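Local coordinates for protein adhesin YadA (Yersinia enterocolitica, PDB 1P9H) that binds collagen as a trimeric outer-membrane adhesin of the bacterial surface, promoting attachment to and invasion of eukaryotic cells and protecting the bacterium from complement and phagocytosis, at residues A136-A141 and H152-A157; N131-A136 and S145-A150; V86-L91 and V100-A105; T124-G129 and V140-S145. All coordinates share one frame; numbering follows the deposited sequence. Where two conformers were deposited one is given.

Interaction 1: A136-A141 and H152-A157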
loop_
_atom_site.group_PDB
_atom_site.type_symbol
_atom_site.label_atom_id
_atom_site.label_comp_id
_atom_site.label_asym_id
_atom_site.label_seq_id
_atom_site.Cartn_x
_atom_site.Cartn_y
_atom_site.Cartn_z
ATOM N N ALA A 136 13.631 11.182 2.559
ATOM C CA ALA A 136 14.096 11.393 3.921
ATOM C C ALA A 136 13.765 10.138 4.714
ATOM O O ALA A 136 12.721 9.525 4.506
ATOM C CB ALA A 136 13.404 12.605 4.534
ATOM N N LYS A 137 14.661 9.727 5.603
ATOM C CA LYS A 137 14.381 8.544 6.402
ATOM C C LYS A 137 13.099 8.799 7.190
ATOM O O LYS A 137 12.830 9.926 7.607
ATOM C CB LYS A 137 15.545 8.244 7.351
ATOM C CG LYS A 137 16.823 7.822 6.636
ATOM C CD LYS A 137 17.873 7.336 7.623
ATOM C CE LYS A 137 19.119 6.838 6.905
ATOM N NZ LYS A 137 20.122 6.286 7.858
ATOM N N ASN A 138 12.301 7.750 7.356
ATOM C CA ASN A 138 11.037 7.820 8.081
ATOM C C ASN A 138 9.973 8.705 7.435
ATOM O O ASN A 138 8.923 8.930 8.028
ATOM C CB ASN A 138 11.277 8.290 9.519
ATOM C CG ASN A 138 12.247 7.395 10.267
ATOM O OD1 ASN A 138 13.409 7.272 9.886
ATOM N ND2 ASN A 138 11.773 6.767 11.334
ATOM N N SER A 139 10.225 9.197 6.226
ATOM C CA SER A 139 9.244 10.052 5.565
ATOM C C SER A 139 8.122 9.251 4.911
ATOM O O SER A 139 8.207 8.026 4.781
ATOM C CB SER A 139 9.924 10.954 4.525
ATOM O OG SER A 139 10.525 10.201 3.485
ATOM N N VAL A 140 7.067 9.955 4.514
ATOM C CA VAL A 140 5.898 9.345 3.882
ATOM C C VAL A 140 5.515 10.143 2.645
ATOM O O VAL A 140 5.314 11.352 2.720
ATOM C CB VAL A 140 4.686 9.335 4.851
ATOM C CG1 VAL A 140 3.442 8.810 4.140
ATOM C CG2 VAL A 140 5.000 8.480 6.070
ATOM N N ALA A 141 5.417 9.459 1.509
ATOM C CA ALA A 141 5.044 10.099 0.257
ATOM C C ALA A 141 3.926 9.280 -0.373
ATOM O O ALA A 141 4.155 8.151 -0.810
ATOM C CB ALA A 141 6.248 10.162 -0.681
ATOM N N HIS A 152 14.197 16.793 4.527
ATOM C CA HIS A 152 12.953 17.118 5.216
ATOM C C HIS A 152 12.573 15.982 6.156
ATOM O O HIS A 152 11.625 15.232 5.914
ATOM C CB HIS A 152 11.851 17.371 4.187
ATOM C CG HIS A 152 12.127 18.546 3.303
ATOM N ND1 HIS A 152 11.473 18.750 2.107
ATOM C CD2 HIS A 152 12.994 19.577 3.439
ATOM C CE1 HIS A 152 11.927 19.855 1.543
ATOM N NE2 HIS A 152 12.852 20.376 2.330
ATOM N N GLY A 153 13.336 15.868 7.237
ATOM C CA GLY A 153 13.114 14.818 8.211
ATOM C C GLY A 153 11.703 14.681 8.747
ATOM O O GLY A 153 11.017 15.671 9.008
ATOM N N TYR A 154 11.286 13.428 8.902
ATOM C CA TYR A 154 9.977 13.061 9.431
ATOM C C TYR A 154 8.784 13.762 8.798
ATOM O O TYR A 154 7.753 13.941 9.445
ATOM C CB TYR A 154 9.958 13.285 10.943
ATOM C CG TYR A 154 11.080 12.574 11.659
ATOM C CD1 TYR A 154 12.285 13.223 11.927
ATOM C CD2 TYR A 154 10.953 11.241 12.036
ATOM C CE1 TYR A 154 13.336 12.558 12.555
ATOM C CE2 TYR A 154 11.997 10.565 12.662
ATOM C CZ TYR A 154 13.184 11.230 12.919
ATOM O OH TYR A 154 14.214 10.567 13.543
ATOM N N SER A 155 8.910 14.142 7.532
ATOM C CA SER A 155 7.817 14.831 6.856
ATOM C C SER A 155 6.945 13.923 5.999
ATOM O O SER A 155 7.257 12.751 5.785
ATOM C CB SER A 155 8.367 15.987 6.019
ATOM O OG SER A 155 8.937 16.970 6.867
ATOM N N ILE A 156 5.842 14.484 5.514
ATOM C CA ILE A 156 4.881 13.745 4.704
ATOM C C ILE A 156 4.406 14.586 3.526
ATOM O O ILE A 156 4.184 15.788 3.664
ATOM C CB ILE A 156 3.621 13.375 5.536
ATOM C CG1 ILE A 156 4.009 12.518 6.740
ATOM C CG2 ILE A 156 2.599 12.651 4.668
ATOM C CD1 ILE A 156 4.409 13.333 7.956
ATOM N N ALA A 157 4.259 13.947 2.370
ATOM C CA ALA A 157 3.750 14.610 1.174
ATOM C C ALA A 157 2.536 13.783 0.759
ATOM O O ALA A 157 2.644 12.573 0.570
ATOM C CB ALA A 157 4.801 14.610 0.067
HETATM O O HOH W 1 6.945 10.865 8.424
#
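Two successive coils of the left-handed parallel beta-roll of the YadA head meet here, each bringing a type II beta turn (Ala-136 to Ser-139, His-152 to Ser-155) that leads into an inner-sheet strand. Beyond the turns the strands pair in parallel: Val-140 N donates to Ser-155 O at 3.1 Å, and Ala-157 N to Val-140 O at 2.8 Å. Between the turns, a water donates to Asn-138 O and to Ser-155 O, giving the latter a second donor. The first turn is pinned from inside by Ser-139, whose OG, set between the backbone N and the carbonyl carbon (chi1 63°), lies 2.5 Å from Ala-136 O; that oxygen also receives Ser-139 N. Val-140 and Ile-156 lie side by side, with Val-140 CB 3.8 Å from Ile-156 CG1 and 3.9 Å from Ile-156 CG2, so both branches of the isoleucine touch it. At the turn tips Asn-138 runs beside the Tyr-154 ring, CB 3.9 Å from Tyr-154 CD2, its amide plane turned 50° from the ring; Asn-138 ND2 is held by Asp-160 of the second subunit. Val-140 and Ile-156 also pack on that subunit, against its Ile-142 and Arg-179. Strand 140-142 lies between 126-128 and 156-158 in the inner sheet, while Val-148 of strand 147-148, in the outer sheet, packs on Ser-139, Ser-155 and Ala-157.

Interaction 2: N131-A136 and S145-A150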
loop_
_atom_site.group_PDB
_atom_site.type_symbol
_atom_site.label_atom_id
_atom_site.label_comp_id
_atom_site.label_asym_id
_atom_site.label_seq_id
_atom_site.Cartn_x
_atom_site.Cartn_y
_atom_site.Cartn_z
ATOM N N ASN A 131 6.145 6.498 -9.098
ATOM C CA ASN A 131 7.243 7.452 -8.958
ATOM C C ASN A 131 7.238 8.259 -7.658
ATOM O O ASN A 131 7.815 9.346 -7.596
ATOM C CB ASN A 131 7.265 8.406 -10.160
ATOM C CG ASN A 131 8.576 9.156 -10.281
ATOM O OD1 ASN A 131 9.652 8.560 -10.198
ATOM N ND2 ASN A 131 8.496 10.466 -10.488
ATOM N N SER A 132 6.585 7.736 -6.623
ATOM C CA SER A 132 6.567 8.415 -5.329
ATOM C C SER A 132 7.967 8.277 -4.733
ATOM O O SER A 132 8.644 7.268 -4.953
ATOM C CB SER A 132 5.518 7.785 -4.401
ATOM O OG SER A 132 5.729 6.395 -4.223
ATOM N N LYS A 133 8.405 9.285 -3.984
ATOM C CA LYS A 133 9.743 9.267 -3.404
ATOM C C LYS A 133 9.801 9.760 -1.960
ATOM O O LYS A 133 9.604 10.944 -1.690
ATOM C CB LYS A 133 10.688 10.135 -4.246
ATOM C CG LYS A 133 10.827 9.725 -5.705
ATOM C CD LYS A 133 11.639 10.770 -6.466
ATOM C CE LYS A 133 11.758 10.436 -7.944
ATOM N NZ LYS A 133 12.567 9.210 -8.175
ATOM N N ALA A 134 10.073 8.842 -1.039
ATOM C CA ALA A 134 10.201 9.172 0.377
ATOM C C ALA A 134 11.706 9.159 0.623
ATOM O O ALA A 134 12.250 8.208 1.189
ATOM C CB ALA A 134 9.510 8.113 1.226
ATOM N N ASP A 135 12.372 10.222 0.183
ATOM C CA ASP A 135 13.825 10.329 0.291
ATOM C C ASP A 135 14.386 10.527 1.688
ATOM O O ASP A 135 15.508 10.104 1.969
ATOM C CB ASP A 135 14.340 11.449 -0.616
ATOM C CG ASP A 135 14.256 11.097 -2.092
ATOM O OD1 ASP A 135 13.903 9.944 -2.424
ATOM O OD2 ASP A 135 14.552 11.976 -2.925
ATOM N N ALA A 136 13.631 11.182 2.559
ATOM C CA ALA A 136 14.096 11.393 3.921
ATOM C C ALA A 136 13.765 10.138 4.714
ATOM O O ALA A 136 12.721 9.525 4.506
ATOM C CB ALA A 136 13.404 12.605 4.534
ATOM N N SER A 145 4.234 10.782 -8.060
ATOM C CA SER A 145 5.329 11.739 -7.992
ATOM C C SER A 145 5.339 12.619 -6.746
ATOM O O SER A 145 5.819 13.755 -6.781
ATOM C CB SER A 145 5.347 12.603 -9.259
ATOM O OG SER A 145 5.751 11.821 -10.375
ATOM N N SER A 146 4.801 12.097 -5.645
ATOM C CA SER A 146 4.823 12.830 -4.385
ATOM C C SER A 146 6.286 12.763 -3.965
ATOM O O SER A 146 6.989 11.807 -4.302
ATOM C CB SER A 146 3.913 12.163 -3.344
ATOM O OG SER A 146 4.186 10.781 -3.198
ATOM N N HIS A 147 6.762 13.756 -3.224
ATOM C CA HIS A 147 8.171 13.754 -2.885
ATOM C C HIS A 147 8.554 14.468 -1.602
ATOM O O HIS A 147 8.221 15.638 -1.403
ATOM C CB HIS A 147 8.937 14.363 -4.072
ATOM C CG HIS A 147 10.413 14.496 -3.858
ATOM N ND1 HIS A 147 11.177 13.511 -3.273
ATOM C CD2 HIS A 147 11.275 15.479 -4.213
ATOM C CE1 HIS A 147 12.447 13.880 -3.278
ATOM N NE2 HIS A 147 12.534 15.069 -3.844
ATOM N N VAL A 148 9.236 13.739 -0.725
ATOM C CA VAL A 148 9.746 14.308 0.512
ATOM C C VAL A 148 11.256 14.308 0.312
ATOM O O VAL A 148 11.883 13.247 0.265
ATOM C CB VAL A 148 9.399 13.455 1.749
ATOM C CG1 VAL A 148 10.021 14.087 3.000
ATOM C CG2 VAL A 148 7.888 13.357 1.911
ATOM N N ALA A 149 11.832 15.496 0.161
ATOM C CA ALA A 149 13.269 15.624 -0.049
ATOM C C ALA A 149 14.047 15.041 1.126
ATOM O O ALA A 149 13.580 15.059 2.266
ATOM C CB ALA A 149 13.631 17.085 -0.257
ATOM N N ALA A 150 15.244 14.536 0.839
ATOM C CA ALA A 150 16.086 13.903 1.847
ATOM C C ALA A 150 16.390 14.726 3.097
ATOM O O ALA A 150 16.687 14.159 4.148
ATOM C CB ALA A 150 17.392 13.438 1.202
HETATM O O HOH W 2 8.504 11.804 -6.662
#
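Asn-131 and Ser-145 begin this pairing of two outer-sheet segments of the beta-roll: Asn-131 ND2 donates to Ser-145 OG at 3.1 Å, nearly straight at 172° and only 6° out of the amide plane. Ser-146 O has two donors, Lys-133 N at 2.9 Å and a water that also donates to Asn-131 O, linking the two carbonyls beside the direct bond. Lys-133 O receives Val-148 N at 3.0 Å and, weakly, His-147 ND1 at 3.4 Å. In His-147, CG stands anti to the backbone N (chi1 177°), and the ring is turned so that ND1 faces Lys-133 O, which lies in the ring plane at its edge. Val-148 O takes a weak, bent bond from Asp-135 N. Ser-132 OG and Ser-146 OG bond back to their own coils, at Gly-129 O and Gly-143 O, while Ser-132 CB rests 3.5 Å from Ser-146 OG. Past the strands Ala-136 CB fills in against Ala-149 O at 3.3 Å and Val-148 CG1 at 4.0 Å. Strand 133-134 continues the sheet to 120-121 through backbone bonds of Ala-134, and 147-148 is the last strand of this sheet within the chain; Val-148 points inward, onto Thr-164.

Interaction 3: V86-L91 and V100-A105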
loop_
_atom_site.group_PDB
_atom_site.type_symbol
_atom_site.label_atom_id
_atom_site.label_comp_id
_atom_site.label_asym_id
_atom_site.label_seq_id
_atom_site.Cartn_x
_atom_site.Cartn_y
_atom_site.Cartn_z
ATOM N N VAL A 86 10.616 -8.506 1.205
ATOM C CA VAL A 86 9.690 -8.951 0.172
ATOM C C VAL A 86 9.735 -8.002 -1.019
ATOM O O VAL A 86 9.532 -6.799 -0.867
ATOM C CB VAL A 86 8.244 -8.990 0.715
ATOM C CG1 VAL A 86 7.295 -9.500 -0.361
ATOM C CG2 VAL A 86 8.174 -9.880 1.960
ATOM N N ALA A 87 10.001 -8.548 -2.199
ATOM C CA ALA A 87 10.066 -7.741 -3.415
ATOM C C ALA A 87 9.296 -8.431 -4.529
ATOM O O ALA A 87 9.642 -9.539 -4.931
ATOM C CB ALA A 87 11.519 -7.547 -3.836
ATOM N N ILE A 88 8.245 -7.785 -5.021
ATOM C CA ILE A 88 7.461 -8.360 -6.106
ATOM C C ILE A 88 7.283 -7.346 -7.222
ATOM O O ILE A 88 6.893 -6.200 -6.989
ATOM C CB ILE A 88 6.086 -8.852 -5.619
ATOM C CG1 ILE A 88 6.289 -10.004 -4.628
ATOM C CG2 ILE A 88 5.238 -9.311 -6.814
ATOM C CD1 ILE A 88 5.007 -10.692 -4.192
ATOM N N GLY A 89 7.585 -7.791 -8.436
ATOM C CA GLY A 89 7.489 -6.939 -9.602
ATOM C C GLY A 89 8.802 -7.016 -10.354
ATOM O O GLY A 89 9.847 -7.272 -9.750
ATOM N N PRO A 90 8.789 -6.816 -11.677
ATOM C CA PRO A 90 10.041 -6.880 -12.432
ATOM C C PRO A 90 10.998 -5.772 -11.999
ATOM O O PRO A 90 10.614 -4.606 -11.923
ATOM C CB PRO A 90 9.578 -6.740 -13.882
ATOM C CG PRO A 90 8.341 -5.895 -13.762
ATOM C CD PRO A 90 7.652 -6.495 -12.555
ATOM N N LEU A 91 12.235 -6.157 -11.697
ATOM C CA LEU A 91 13.275 -5.227 -11.265
ATOM C C LEU A 91 12.987 -4.544 -9.931
ATOM O O LEU A 91 13.570 -3.507 -9.612
ATOM C CB LEU A 91 13.540 -4.179 -12.353
ATOM C CG LEU A 91 14.001 -4.762 -13.692
ATOM C CD1 LEU A 91 14.261 -3.639 -14.685
ATOM C CD2 LEU A 91 15.263 -5.588 -13.487
ATOM N N VAL A 100 9.776 -3.926 2.160
ATOM C CA VAL A 100 8.773 -4.484 1.265
ATOM C C VAL A 100 8.616 -3.561 0.070
ATOM O O VAL A 100 8.537 -2.337 0.210
ATOM C CB VAL A 100 7.390 -4.677 1.948
ATOM C CG1 VAL A 100 7.546 -5.515 3.207
ATOM C CG2 VAL A 100 6.753 -3.337 2.264
ATOM N N THR A 101 8.607 -4.152 -1.119
ATOM C CA THR A 101 8.452 -3.400 -2.358
ATOM C C THR A 101 7.463 -4.123 -3.256
ATOM O O THR A 101 7.470 -5.351 -3.335
ATOM C CB THR A 101 9.789 -3.254 -3.122
ATOM O OG1 THR A 101 10.373 -4.546 -3.323
ATOM C CG2 THR A 101 10.753 -2.374 -2.352
ATOM N N TYR A 102 6.610 -3.357 -3.926
ATOM C CA TYR A 102 5.613 -3.937 -4.815
ATOM C C TYR A 102 5.447 -3.066 -6.043
ATOM O O TYR A 102 4.972 -1.937 -5.943
ATOM C CB TYR A 102 4.282 -4.039 -4.063
ATOM C CG TYR A 102 3.229 -4.878 -4.741
ATOM C CD1 TYR A 102 2.090 -4.292 -5.300
ATOM C CD2 TYR A 102 3.351 -6.263 -4.789
ATOM C CE1 TYR A 102 1.096 -5.076 -5.887
ATOM C CE2 TYR A 102 2.368 -7.054 -5.373
ATOM C CZ TYR A 102 1.244 -6.458 -5.916
ATOM O OH TYR A 102 0.262 -7.250 -6.463
ATOM N N GLY A 103 5.843 -3.594 -7.198
ATOM C CA GLY A 103 5.727 -2.839 -8.433
ATOM C C GLY A 103 7.014 -2.839 -9.235
ATOM O O GLY A 103 8.100 -3.042 -8.689
ATOM N N ALA A 104 6.888 -2.611 -10.537
ATOM C CA ALA A 104 8.045 -2.579 -11.419
ATOM C C ALA A 104 9.032 -1.495 -11.001
ATOM O O ALA A 104 8.660 -0.334 -10.826
ATOM C CB ALA A 104 7.593 -2.340 -12.862
ATOM N N ALA A 105 10.293 -1.885 -10.841
ATOM C CA ALA A 105 11.359 -0.958 -10.477
ATOM C C ALA A 105 11.124 -0.196 -9.176
ATOM O O ALA A 105 11.612 0.925 -9.009
ATOM C CB ALA A 105 11.600 0.026 -11.623
#
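Ile-88 and Tyr-102 point to the same face of their parallel strands and cross obliquely. Tyr-102 CB leaves the strand on that face, and CG stands anti to the backbone N (chi1 -168°). From there the ring comes alongside Ile-88: CD2 lies 3.9 Å from Ile-88 CB, and CE2 3.9 Å from Ile-88 CG2. At the tip, Tyr-102 OH bonds Thr-101 O of the third subunit, while the rings of the three Tyr-102 copies meet edge-to-face. This is the inner sheet of the left-handed beta-roll, whose coils bring Val, Ile and Tyr residues to the trimer interface. Its backbone is stitched by Thr-101 N to Val-86 O (2.8 Å), Ile-88 N to Thr-101 O (3.1 Å) and Gly-103 N to Ile-88 O (2.8 Å). Gly-89 and Gly-103 then turn both chains out of the strand with positive phi, Gly-89 CA lying 4.0 Å from Gly-103 O. The coils stay in step through the bend, where Pro-90 CG lies 3.7 Å from Ala-104 CB and Ala-105 N donates to Pro-90 O at 2.9 Å. Asn-84 of the third subunit packs on Pro-90 and Ala-104.

Interaction 4: T124-G129 and V140-S145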
loop_
_atom_site.group_PDB
_atom_site.type_symbol
_atom_site.label_atom_id
_atom_site.label_comp_id
_atom_site.label_asym_id
_atom_site.label_seq_id
_atom_site.Cartn_x
_atom_site.Cartn_y
_atom_site.Cartn_z
ATOM N N THR A 124 12.980 2.992 6.743
ATOM C CA THR A 124 11.779 3.186 7.556
ATOM C C THR A 124 10.750 4.170 7.008
ATOM O O THR A 124 9.964 4.740 7.768
ATOM C CB THR A 124 12.189 3.647 8.969
ATOM O OG1 THR A 124 13.438 3.035 9.315
ATOM C CG2 THR A 124 11.155 3.235 9.996
ATOM N N GLY A 125 10.748 4.363 5.696
ATOM C CA GLY A 125 9.803 5.285 5.097
ATOM C C GLY A 125 8.661 4.571 4.403
ATOM O O GLY A 125 8.589 3.340 4.396
ATOM N N VAL A 126 7.758 5.356 3.827
ATOM C CA VAL A 126 6.614 4.818 3.103
ATOM C C VAL A 126 6.414 5.621 1.829
ATOM O O VAL A 126 6.299 6.846 1.869
ATOM C CB VAL A 126 5.312 4.910 3.930
ATOM C CG1 VAL A 126 4.124 4.485 3.069
ATOM C CG2 VAL A 126 5.410 4.033 5.169
ATOM N N ALA A 127 6.394 4.927 0.697
ATOM C CA ALA A 127 6.174 5.566 -0.591
ATOM C C ALA A 127 5.101 4.762 -1.308
ATOM O O ALA A 127 5.280 3.574 -1.562
ATOM C CB ALA A 127 7.467 5.577 -1.414
ATOM N N VAL A 128 3.972 5.401 -1.595
ATOM C CA VAL A 128 2.888 4.734 -2.304
ATOM C C VAL A 128 2.475 5.607 -3.477
ATOM O O VAL A 128 2.095 6.765 -3.297
ATOM C CB VAL A 128 1.655 4.503 -1.406
ATOM C CG1 VAL A 128 0.583 3.752 -2.193
ATOM C CG2 VAL A 128 2.042 3.699 -0.175
ATOM N N GLY A 129 2.556 5.047 -4.680
ATOM C CA GLY A 129 2.196 5.788 -5.872
ATOM C C GLY A 129 3.281 5.698 -6.923
ATOM O O GLY A 129 4.460 5.528 -6.602
ATOM N N VAL A 140 7.067 9.955 4.514
ATOM C CA VAL A 140 5.898 9.345 3.882
ATOM C C VAL A 140 5.515 10.143 2.645
ATOM O O VAL A 140 5.314 11.352 2.720
ATOM C CB VAL A 140 4.686 9.335 4.851
ATOM C CG1 VAL A 140 3.442 8.810 4.140
ATOM C CG2 VAL A 140 5.000 8.480 6.070
ATOM N N ALA A 141 5.417 9.459 1.509
ATOM C CA ALA A 141 5.044 10.099 0.257
ATOM C C ALA A 141 3.926 9.280 -0.373
ATOM O O ALA A 141 4.155 8.151 -0.810
ATOM C CB ALA A 141 6.248 10.162 -0.681
ATOM N N ILE A 142 2.720 9.845 -0.408
ATOM C CA ILE A 142 1.562 9.156 -0.975
ATOM C C ILE A 142 1.022 9.927 -2.168
ATOM O O ILE A 142 0.607 11.079 -2.033
ATOM C CB ILE A 142 0.409 9.022 0.058
ATOM C CG1 ILE A 142 0.928 8.432 1.373
ATOM C CG2 ILE A 142 -0.699 8.146 -0.515
ATOM C CD1 ILE A 142 1.468 7.018 1.261
ATOM N N GLY A 143 1.019 9.284 -3.333
ATOM C CA GLY A 143 0.522 9.924 -4.533
ATOM C C GLY A 143 1.541 9.913 -5.652
ATOM O O GLY A 143 2.749 9.823 -5.406
ATOM N N HIS A 144 1.058 9.989 -6.888
ATOM C CA HIS A 144 1.942 10.008 -8.048
ATOM C C HIS A 144 2.961 11.139 -7.939
ATOM O O HIS A 144 2.601 12.301 -7.760
ATOM C CB HIS A 144 1.135 10.195 -9.334
ATOM C CG HIS A 144 1.964 10.638 -10.499
ATOM N ND1 HIS A 144 1.818 11.876 -11.088
ATOM C CD2 HIS A 144 2.964 10.019 -11.170
ATOM C CE1 HIS A 144 2.693 12.002 -12.069
ATOM N NE2 HIS A 144 3.400 10.888 -12.141
ATOM N N SER A 145 4.234 10.782 -8.060
ATOM C CA SER A 145 5.329 11.739 -7.992
ATOM C C SER A 145 5.339 12.619 -6.746
ATOM O O SER A 145 5.819 13.755 -6.781
ATOM C CB SER A 145 5.347 12.603 -9.259
ATOM O OG SER A 145 5.751 11.821 -10.375
#
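Val-128 O receives Gly-143 N at 2.7 Å, the shortest polar bond between these neighbouring coils of the left-handed beta-roll, and nearly straight at 173°. Strands 126-128 and 140-142 of the inner sheet run parallel and are further tied by Ala-141 N to Val-126 O at 2.8 Å and Val-128 N to Ala-141 O at 2.9 Å. On the face turned to the trimer interface, Ile-142 does most of the side-chain work. Its CG1 lies beside the backbone N (chi1 -51°), and the bend at chi2 (-63°) brings CD1 back toward the first strand, 3.7 Å from Val-128 CG2 and 4.1 Å from Val-126 CG1. The same methyl thereby bridges two valines of one strand. Val-140 adds a looser contact, its CG2 reaching Val-126 CB. Across the interface Ile-142 packs on Ile-142 of the second subunit, and Val-126 on Val-128 of that subunit. Each strand is followed by a glycine with positive phi, Gly-129 and Gly-143. Ala-127 and Ala-141 point to the other face, into the roll, where Ala-127 touches Ser-132 and Ala-141 touches Ser-146. Ala-141 O, besides accepting Val-128 N, lies 3.3 Å from Ala-127 CA in a CA-H...O contact.

From the N terminus, interaction 3 comes first and closes one coil of the roll, in series with the others; its centre is about 14 Å from that of interaction 4. Interaction 4 then opens at 124-129 and closes at 140-145, joining two inner strands. Interaction 2 opens inside that coil, at 131-136, and closes at 145-150 on the outer sheet, so the two cross. Interaction 1 opens where the first segment of 2 ends, at Ala-136, and closes at 152-157, crossing 2 as well. It shares Val-140 and Ala-141 with interaction 4, extending the inner sheet by one strand. Ser-146 OG and Val-148 CG2 pack against strand 140-142, tying the outer sheet to the inner.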